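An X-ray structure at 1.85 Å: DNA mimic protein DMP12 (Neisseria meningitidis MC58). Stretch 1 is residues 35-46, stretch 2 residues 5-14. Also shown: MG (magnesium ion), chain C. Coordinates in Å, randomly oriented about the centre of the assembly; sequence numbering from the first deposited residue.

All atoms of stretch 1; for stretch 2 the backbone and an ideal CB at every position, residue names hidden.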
ATOM      1  N   GLU A  35      11.741  -2.498  -2.599  1.00 21.48           N
ATOM      2  CA  GLU A  35      10.667  -2.904  -3.476  1.00 21.12           C
ATOM      3  C   GLU A  35       9.374  -3.142  -2.669  1.00 19.90           C
ATOM      4  O   GLU A  35       8.280  -3.200  -3.233  1.00 19.27           O
ATOM      5  CB  GLU A  35      11.052  -4.215  -4.229  1.00 21.85           C
ATOM      6  CG  GLU A  35      11.024  -5.478  -3.360  1.00 23.71           C
ATOM      7  CD  GLU A  35      11.480  -6.694  -4.133  1.00 30.87           C
ATOM      8  OE1 GLU A  35      10.665  -7.195  -4.931  1.00 28.83           O
ATOM      9  OE2 GLU A  35      12.623  -7.135  -3.924  1.00 29.32           O
ATOM     10  N   THR A  36       9.504  -3.241  -1.352  1.00 18.52           N
ATOM     11  CA  THR A  36       8.330  -3.558  -0.494  1.00 18.17           C
ATOM     12  C   THR A  36       7.676  -2.291   0.027  1.00 19.56           C
ATOM     13  O   THR A  36       6.704  -2.378   0.775  1.00 18.09           O
ATOM     14  CB  THR A  36       8.685  -4.434   0.725  1.00 17.38           C
ATOM     15  OG1 THR A  36       9.553  -3.702   1.623  1.00 18.00           O
ATOM     16  CG2 THR A  36       9.371  -5.776   0.249  1.00 19.01           C
ATOM     17  N   VAL A  37       8.210  -1.126  -0.369  1.00 19.65           N
ATOM     18  CA  VAL A  37       7.726   0.142   0.155  1.00 21.08           C
ATOM     19  C   VAL A  37       7.292   0.981  -1.019  1.00 22.08           C
ATOM     20  O   VAL A  37       8.073   1.173  -1.991  1.00 22.86           O
ATOM     21  CB  VAL A  37       8.759   0.916   0.991  1.00 21.92           C
ATOM     22  CG1 VAL A  37       8.212   2.340   1.313  1.00 24.22           C
ATOM     23  CG2 VAL A  37       9.127   0.184   2.261  1.00 21.41           C
ATOM     24  N   VAL A  38       6.059   1.473  -0.978  1.00 20.70           N
ATOM     25  CA  VAL A  38       5.664   2.459  -1.972  1.00 21.28           C
ATOM     26  C   VAL A  38       5.505   3.806  -1.240  1.00 22.19           C
ATOM     27  O   VAL A  38       4.708   3.917  -0.332  1.00 20.04           O
ATOM     28  CB  VAL A  38       4.345   2.095  -2.655  1.00 22.31           C
ATOM     29  CG1 VAL A  38       4.015   3.126  -3.738  1.00 21.78           C
ATOM     30  CG2 VAL A  38       4.434   0.690  -3.289  1.00 24.12           C
ATOM     31  N   GLU A  39       6.239   4.825  -1.676  1.00 20.47           N
ATOM     32  CA  GLU A  39       6.093   6.167  -1.148  1.00 21.23           C
ATOM     33  C   GLU A  39       5.202   6.925  -2.112  1.00 22.01           C
ATOM     34  O   GLU A  39       5.442   6.896  -3.323  1.00 23.93           O
ATOM     35  CB  GLU A  39       7.493   6.808  -1.127  1.00 22.90           C
ATOM     36  CG  GLU A  39       7.516   8.232  -0.667  1.00 26.59           C
ATOM     37  CD  GLU A  39       8.911   8.815  -0.790  1.00 29.62           C
ATOM     38  OE1 GLU A  39       9.617   8.534  -1.797  1.00 31.25           O
ATOM     39  OE2 GLU A  39       9.270   9.556   0.132  1.00 30.26           O
ATOM     40  N   ILE A  40       4.185   7.619  -1.601  1.00 20.19           N
ATOM     41  CA  ILE A  40       3.189   8.227  -2.458  1.00 19.88           C
ATOM     42  C   ILE A  40       3.095   9.697  -2.111  1.00 20.32           C
ATOM     43  O   ILE A  40       2.770  10.027  -0.987  1.00 20.33           O
ATOM     44  CB  ILE A  40       1.823   7.569  -2.299  1.00 20.26           C
ATOM     45  CG1 ILE A  40       1.975   6.069  -2.510  1.00 19.09           C
ATOM     46  CG2 ILE A  40       0.805   8.130  -3.352  1.00 20.84           C
ATOM     47  CD1 ILE A  40       0.643   5.254  -2.409  1.00 23.60           C
ATOM     48  N   THR A  41       3.307  10.571  -3.094  1.00 19.37           N
ATOM     49  CA  THR A  41       3.359  11.980  -2.764  1.00 21.36           C
ATOM     50  C   THR A  41       1.960  12.589  -2.766  1.00 21.60           C
ATOM     51  O   THR A  41       1.019  12.008  -3.286  1.00 19.24           O
ATOM     52  CB  THR A  41       4.199  12.721  -3.802  1.00 22.10           C
ATOM     53  OG1 THR A  41       3.545  12.602  -5.069  1.00 21.83           O
ATOM     54  CG2 THR A  41       5.583  12.090  -3.877  1.00 24.12           C
ATOM     55  N   GLU A  42       1.832  13.793  -2.210  1.00 23.06           N
ATOM     56  CA  GLU A  42       0.575  14.542  -2.352  1.00 25.49           C
ATOM     57  C   GLU A  42       0.069  14.590  -3.801  1.00 24.99           C
ATOM     58  O   GLU A  42      -1.140  14.436  -4.055  1.00 25.44           O
ATOM     59  CB  GLU A  42       0.742  15.979  -1.819  1.00 26.97           C
ATOM     60  CG  GLU A  42       1.031  16.043  -0.337  1.00 33.56           C
ATOM     61  CD  GLU A  42       1.499  17.438   0.131  1.00 41.23           C
ATOM     62  OE1 GLU A  42       1.490  18.387  -0.689  1.00 42.47           O
ATOM     63  OE2 GLU A  42       1.866  17.560   1.326  1.00 43.45           O
ATOM     64  N   ASN A  43       0.955  14.861  -4.755  1.00 25.63           N
ATOM     65  CA  ASN A  43       0.482  15.031  -6.130  1.00 25.82           C
ATOM     66  C   ASN A  43      -0.008  13.708  -6.698  1.00 24.06           C
ATOM     67  O   ASN A  43      -0.946  13.679  -7.461  1.00 23.98           O
ATOM     68  CB  ASN A  43       1.550  15.675  -7.032  1.00 27.39           C
ATOM     69  CG  ASN A  43       1.746  17.156  -6.698  1.00 31.49           C
ATOM     70  OD1 ASN A  43       0.838  17.796  -6.142  1.00 37.95           O
ATOM     71  ND2 ASN A  43       2.913  17.694  -6.998  1.00 36.84           N
ATOM     72  N   GLN A  44       0.640  12.613  -6.312  1.00 23.25           N
ATOM     73  CA  GLN A  44       0.128  11.290  -6.687  1.00 22.02           C
ATOM     74  C   GLN A  44      -1.202  11.012  -6.012  1.00 20.82           C
ATOM     75  O   GLN A  44      -2.060  10.386  -6.605  1.00 20.94           O
ATOM     76  CB  GLN A  44       1.099  10.200  -6.244  1.00 21.40           C
ATOM     77  CG  GLN A  44       2.354  10.236  -7.113  1.00 25.97           C
ATOM     78  CD  GLN A  44       3.363   9.253  -6.633  1.00 25.13           C
ATOM     79  OE1 GLN A  44       3.816   9.326  -5.504  1.00 27.03           O
ATOM     80  NE2 GLN A  44       3.711   8.300  -7.497  1.00 29.01           N
ATOM     81  N   ILE A  45      -1.328  11.382  -4.743  1.00 20.59           N
ATOM     82  CA  ILE A  45      -2.593  11.138  -4.028  1.00 20.22           C
ATOM     83  C   ILE A  45      -3.709  11.831  -4.794  1.00 20.92           C
ATOM     84  O   ILE A  45      -4.775  11.264  -5.035  1.00 20.52           O
ATOM     85  CB  ILE A  45      -2.497  11.654  -2.584  1.00 20.39           C
ATOM     86  CG1 ILE A  45      -1.558  10.752  -1.800  1.00 19.46           C
ATOM     87  CG2 ILE A  45      -3.868  11.749  -1.910  1.00 18.77           C
ATOM     88  CD1 ILE A  45      -1.214  11.229  -0.367  1.00 20.16           C
ATOM     89  N   ILE A  46      -3.472  13.067  -5.183  1.00 20.65           N
ATOM     90  CA  ILE A  46      -4.546  13.834  -5.836  1.00 21.82           C
ATOM     91  C   ILE A  46      -4.821  13.298  -7.222  1.00 21.92           C
ATOM     92  O   ILE A  46      -5.965  13.067  -7.607  1.00 21.18           O
ATOM     93  CB  ILE A  46      -4.191  15.352  -5.883  1.00 21.46           C
ATOM     94  CG1 ILE A  46      -4.133  15.903  -4.450  1.00 21.95           C
ATOM     95  CG2 ILE A  46      -5.186  16.112  -6.852  1.00 20.42           C
ATOM     96  CD1 ILE A  46      -3.487  17.302  -4.325  1.00 22.97           C
ATOM     97  N   UNK A   5       5.580  14.207   5.674  1.00 42.56           N
ATOM     98  CA  UNK A   5       5.885  12.737   5.630  1.00 41.39           C
ATOM     99  C   UNK A   5       4.956  11.990   4.665  1.00 38.49           C
ATOM    100  O   UNK A   5       3.785  11.813   4.987  1.00 39.58           O
ATOM    101  CB  UNK A   5       5.756  12.124   7.026  1.00 41.39           C
ATOM    102  N   UNK A   6       5.474  11.569   3.494  1.00 34.05           N
ATOM    103  CA  UNK A   6       4.629  10.972   2.439  1.00 28.40           C
ATOM    104  C   UNK A   6       3.872   9.747   2.950  1.00 25.27           C
ATOM    105  O   UNK A   6       4.322   9.085   3.865  1.00 25.28           O
ATOM    106  CB  UNK A   6       5.483  10.581   1.232  1.00 28.40           C
ATOM    107  N   UNK A   7       2.752   9.462   2.320  1.00 21.70           N
ATOM    108  CA  UNK A   7       1.962   8.241   2.529  1.00 21.97           C
ATOM    109  C   UNK A   7       2.789   7.039   2.142  1.00 19.96           C
ATOM    110  O   UNK A   7       3.430   7.060   1.099  1.00 19.58           O
ATOM    111  CB  UNK A   7       0.661   8.274   1.725  1.00 21.97           C
ATOM    112  N   UNK A   8       2.776   6.002   2.986  1.00 20.04           N
ATOM    113  CA  UNK A   8       3.469   4.766   2.615  1.00 18.94           C
ATOM    114  C   UNK A   8       2.484   3.636   2.520  1.00 19.04           C
ATOM    115  O   UNK A   8       1.562   3.523   3.328  1.00 18.34           O
ATOM    116  CB  UNK A   8       4.570   4.424   3.621  1.00 18.94           C
ATOM    117  N   UNK A   9       2.691   2.781   1.530  1.00 18.38           N
ATOM    118  CA  UNK A   9       2.006   1.475   1.528  1.00 16.99           C
ATOM    119  C   UNK A   9       3.159   0.500   1.500  1.00 17.81           C
ATOM    120  O   UNK A   9       3.996   0.585   0.593  1.00 18.45           O
ATOM    121  CB  UNK A   9       1.040   1.286   0.356  1.00 16.99           C
ATOM    122  N   UNK A  10       3.269  -0.379   2.486  1.00 15.95           N
ATOM    123  CA  UNK A  10       4.438  -1.226   2.507  1.00 17.53           C
ATOM    124  C   UNK A  10       4.244  -2.534   3.276  1.00 17.91           C
ATOM    125  O   UNK A  10       3.233  -2.680   4.023  1.00 19.24           O
ATOM    126  CB  UNK A  10       5.609  -0.448   3.110  1.00 17.53           C
ATOM    127  N   UNK A  11       5.231  -3.428   3.116  1.00 19.57           N
ATOM    128  CA  UNK A  11       5.420  -4.533   4.064  1.00 20.47           C
ATOM    129  C   UNK A  11       6.895  -4.600   4.350  1.00 21.08           C
ATOM    130  O   UNK A  11       7.700  -3.938   3.686  1.00 20.57           O
ATOM    131  CB  UNK A  11       4.894  -5.864   3.523  1.00 20.47           C
ATOM    132  N   UNK A  12       7.265  -5.304   5.419  1.00 20.86           N
ATOM    133  CA  UNK A  12       8.632  -5.590   5.685  1.00 22.12           C
ATOM    134  C   UNK A  12       9.181  -6.541   4.630  1.00 23.53           C
ATOM    135  O   UNK A  12       8.441  -7.367   4.042  1.00 22.66           O
ATOM    136  CB  UNK A  12       8.791  -6.172   7.091  1.00 22.12           C
ATOM    137  N   UNK A  13      10.479  -6.442   4.441  1.00 24.67           N
ATOM    138  CA  UNK A  13      11.211  -7.421   3.659  1.00 26.86           C
ATOM    139  C   UNK A  13      11.263  -8.796   4.313  1.00 28.20           C
ATOM    140  O   UNK A  13      11.182  -8.911   5.526  1.00 27.76           O
ATOM    141  CB  UNK A  13      12.635  -6.918   3.412  1.00 26.86           C
ATOM    142  N   UNK A  14      11.456  -9.798   3.469  1.00 29.53           N
ATOM    143  CA  UNK A  14      11.618 -11.193   3.841  1.00 32.71           C
ATOM    144  C   UNK A  14      12.462 -11.363   5.105  1.00 34.35           C
ATOM    145  O   UNK A  14      12.028 -12.005   6.066  1.00 36.17           O
ATOM    146  CB  UNK A  14      12.253 -11.967   2.684  1.00 32.71           C
TER
HETATM  147 MG    MG C 800      10.599 -15.519   4.959  1.00 52.01          MG

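Position 5 has no atom of stretch 1 within 5.5 Å of its ideal CB, and CA-to-CB points away, so almost any residue would suit. It is H5.

Position 6 points toward stretch 1: its ideal CB lies 3.5 Å from I40 O and 3.6 Å from E39 CG. The E39 carboxylate reaches past this site, which favours a short donor such as Asn, Ser or Thr, or a longer basic chain. The residue is N6. Its ND2 donates to E39 OE2 (3.0 Å, 154°), while N6 OD1 accepts from a water (2.7 Å) that in turn accepts from E42 N (3.0 Å), tying the loop to the start of the helix.

Positions 7 to 10 are an extended strand, so their side chains alternate between two faces; the strand runs antiparallel to V37-I40, at 160° between directions. The ideal CB at 7 sits 4.1 Å from I45 CD1 and shares a face with I40; Leu, Ile, Val or Met would fit. L7 places CD2 3.9 Å from I45 CD1 and 4.1 Å from I40 CD1, bridging strand and helix. I40 N donates to L7 O (2.9 Å), whereas L7 N to I40 O is weak (3.4 Å, 126°).

Position 8 turns to the face of V37 and E39. Its ideal CB is 4.8 Å from V37 CG1, leaving room for a branched or longer apolar chain. L8, with chi1 m, brings CD2 to 3.7 Å from E39 CA and 4.2 Å from V37 CG1.

Position 9 returns to the face of V38 and I40, its ideal CB 4.5 Å from V38 CB. Extended phi/psi (-121/121) suits Val or Ile. I9 CD1 packs 3.6 Å from I40 CD1, and two backbone bonds link it to V38: V38 N to I9 O (2.7 Å) and I9 N to V38 O (3.0 Å).

At 10, the ideal CB is tight against T36 O (3.2 Å), so there is little slack at CB, and a long chain would do best to lead away from T36 O; apolar or aromatic residues are reasonable. F10 has chi1 p and its ring leads away, with V37 CG2 approaching it obliquely.

At 11, CA-to-CB points sideways and the ideal CB lies 4.8 Å from T36 O, so several residues would suit. C11 SG lies 3.8 Å from T36 CB. C11 N donates to T36 O (3.0 Å), and T36 OG1 to C11 O (2.8 Å).

Position 12 points away, leaving the choice open; it is L12. At 13 the ideal CB lies 4.7 Å from T36 CG2, allowing a long chain: K13. Position 14 lies near the magnesium, favouring an acid; D14 OD1 binds MG at 2.2 Å.

Stretch 2 5-14: HNLLIFCLKD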
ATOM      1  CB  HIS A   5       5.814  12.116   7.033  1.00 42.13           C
ATOM      2  CG  HIS A   5       7.124  11.583   7.519  1.00 44.69           C
ATOM      3  ND1 HIS A   5       7.290  11.060   8.782  1.00 47.57           N
ATOM      4  CD2 HIS A   5       8.337  11.510   6.918  1.00 48.10           C
ATOM      5  CE1 HIS A   5       8.545  10.671   8.935  1.00 48.18           C
ATOM      6  NE2 HIS A   5       9.201  10.930   7.818  1.00 49.48           N
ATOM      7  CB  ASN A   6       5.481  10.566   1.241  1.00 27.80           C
ATOM      8  CG  ASN A   6       5.966  11.749   0.447  1.00 30.62           C
ATOM      9  OD1 ASN A   6       5.194  12.634   0.110  1.00 31.01           O
ATOM     10  ND2 ASN A   6       7.242  11.745   0.113  1.00 31.24           N
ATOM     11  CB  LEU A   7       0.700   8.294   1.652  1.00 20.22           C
ATOM     12  CG  LEU A   7      -0.098   7.011   1.393  1.00 21.87           C
ATOM     13  CD1 LEU A   7      -0.610   6.457   2.746  1.00 23.04           C
ATOM     14  CD2 LEU A   7      -1.227   7.421   0.467  1.00 22.88           C
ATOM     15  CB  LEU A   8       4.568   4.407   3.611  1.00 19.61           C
ATOM     16  CG  LEU A   8       5.697   5.432   3.856  1.00 21.67           C
ATOM     17  CD1 LEU A   8       6.706   4.803   4.817  1.00 25.99           C
ATOM     18  CD2 LEU A   8       6.377   5.884   2.554  1.00 22.72           C
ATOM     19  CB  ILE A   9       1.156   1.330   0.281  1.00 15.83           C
ATOM     20  CG1 ILE A   9       0.010   2.374   0.332  1.00 16.30           C
ATOM     21  CG2 ILE A   9       0.676  -0.153   0.121  1.00 17.05           C
ATOM     22  CD1 ILE A   9      -0.948   2.373  -0.874  1.00 18.06           C
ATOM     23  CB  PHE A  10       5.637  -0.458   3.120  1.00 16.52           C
ATOM     24  CG  PHE A  10       5.583  -0.317   4.634  1.00 18.82           C
ATOM     25  CD1 PHE A  10       6.240  -1.232   5.467  1.00 18.16           C
ATOM     26  CD2 PHE A  10       4.846   0.714   5.213  1.00 20.23           C
ATOM     27  CE1 PHE A  10       6.129  -1.124   6.905  1.00 18.86           C
ATOM     28  CE2 PHE A  10       4.757   0.828   6.614  1.00 21.02           C
ATOM     29  CZ  PHE A  10       5.423  -0.099   7.447  1.00 20.27           C
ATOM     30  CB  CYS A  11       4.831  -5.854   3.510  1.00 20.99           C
ATOM     31  SG  CYS A  11       5.690  -6.442   2.038  1.00 22.18           S
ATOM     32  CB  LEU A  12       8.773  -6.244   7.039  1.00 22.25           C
ATOM     33  CG  LEU A  12       8.276  -5.364   8.175  1.00 22.72           C
ATOM     34  CD1 LEU A  12       8.585  -5.952   9.581  1.00 22.41           C
ATOM     35  CD2 LEU A  12       8.887  -3.993   8.036  1.00 26.85           C
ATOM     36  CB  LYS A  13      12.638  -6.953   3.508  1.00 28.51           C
ATOM     37  CG  LYS A  13      12.782  -5.977   2.398  1.00 30.40           C
ATOM     38  CD  LYS A  13      14.132  -5.341   2.513  1.00 38.57           C
ATOM     39  CE  LYS A  13      14.623  -4.889   1.191  1.00 41.30           C
ATOM     40  NZ  LYS A  13      16.091  -4.670   1.399  1.00 42.76           N
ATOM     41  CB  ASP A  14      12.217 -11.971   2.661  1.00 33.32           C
ATOM     42  CG  ASP A  14      12.443 -13.443   2.979  1.00 38.11           C
ATOM     43  OD1 ASP A  14      11.769 -13.967   3.901  1.00 38.36           O
ATOM     44  OD2 ASP A  14      13.288 -14.061   2.291  1.00 42.81           O
TER
HETATM   45  O   HOH W   1       4.304  14.911  -1.016  1.00 31.84           O
HETATM   46  O   HOH W   2       9.073 -13.806   5.021  1.00 47.25           O
HETATM   47  O   HOH W   3       9.132 -16.795   6.065  1.00 39.86           O
HETATM   48  O   HOH W   4      11.382 -17.181   3.790  1.00 55.86           O
HETATM   49  O   HOH W   5       9.393 -15.729   3.029  1.00 37.78           O
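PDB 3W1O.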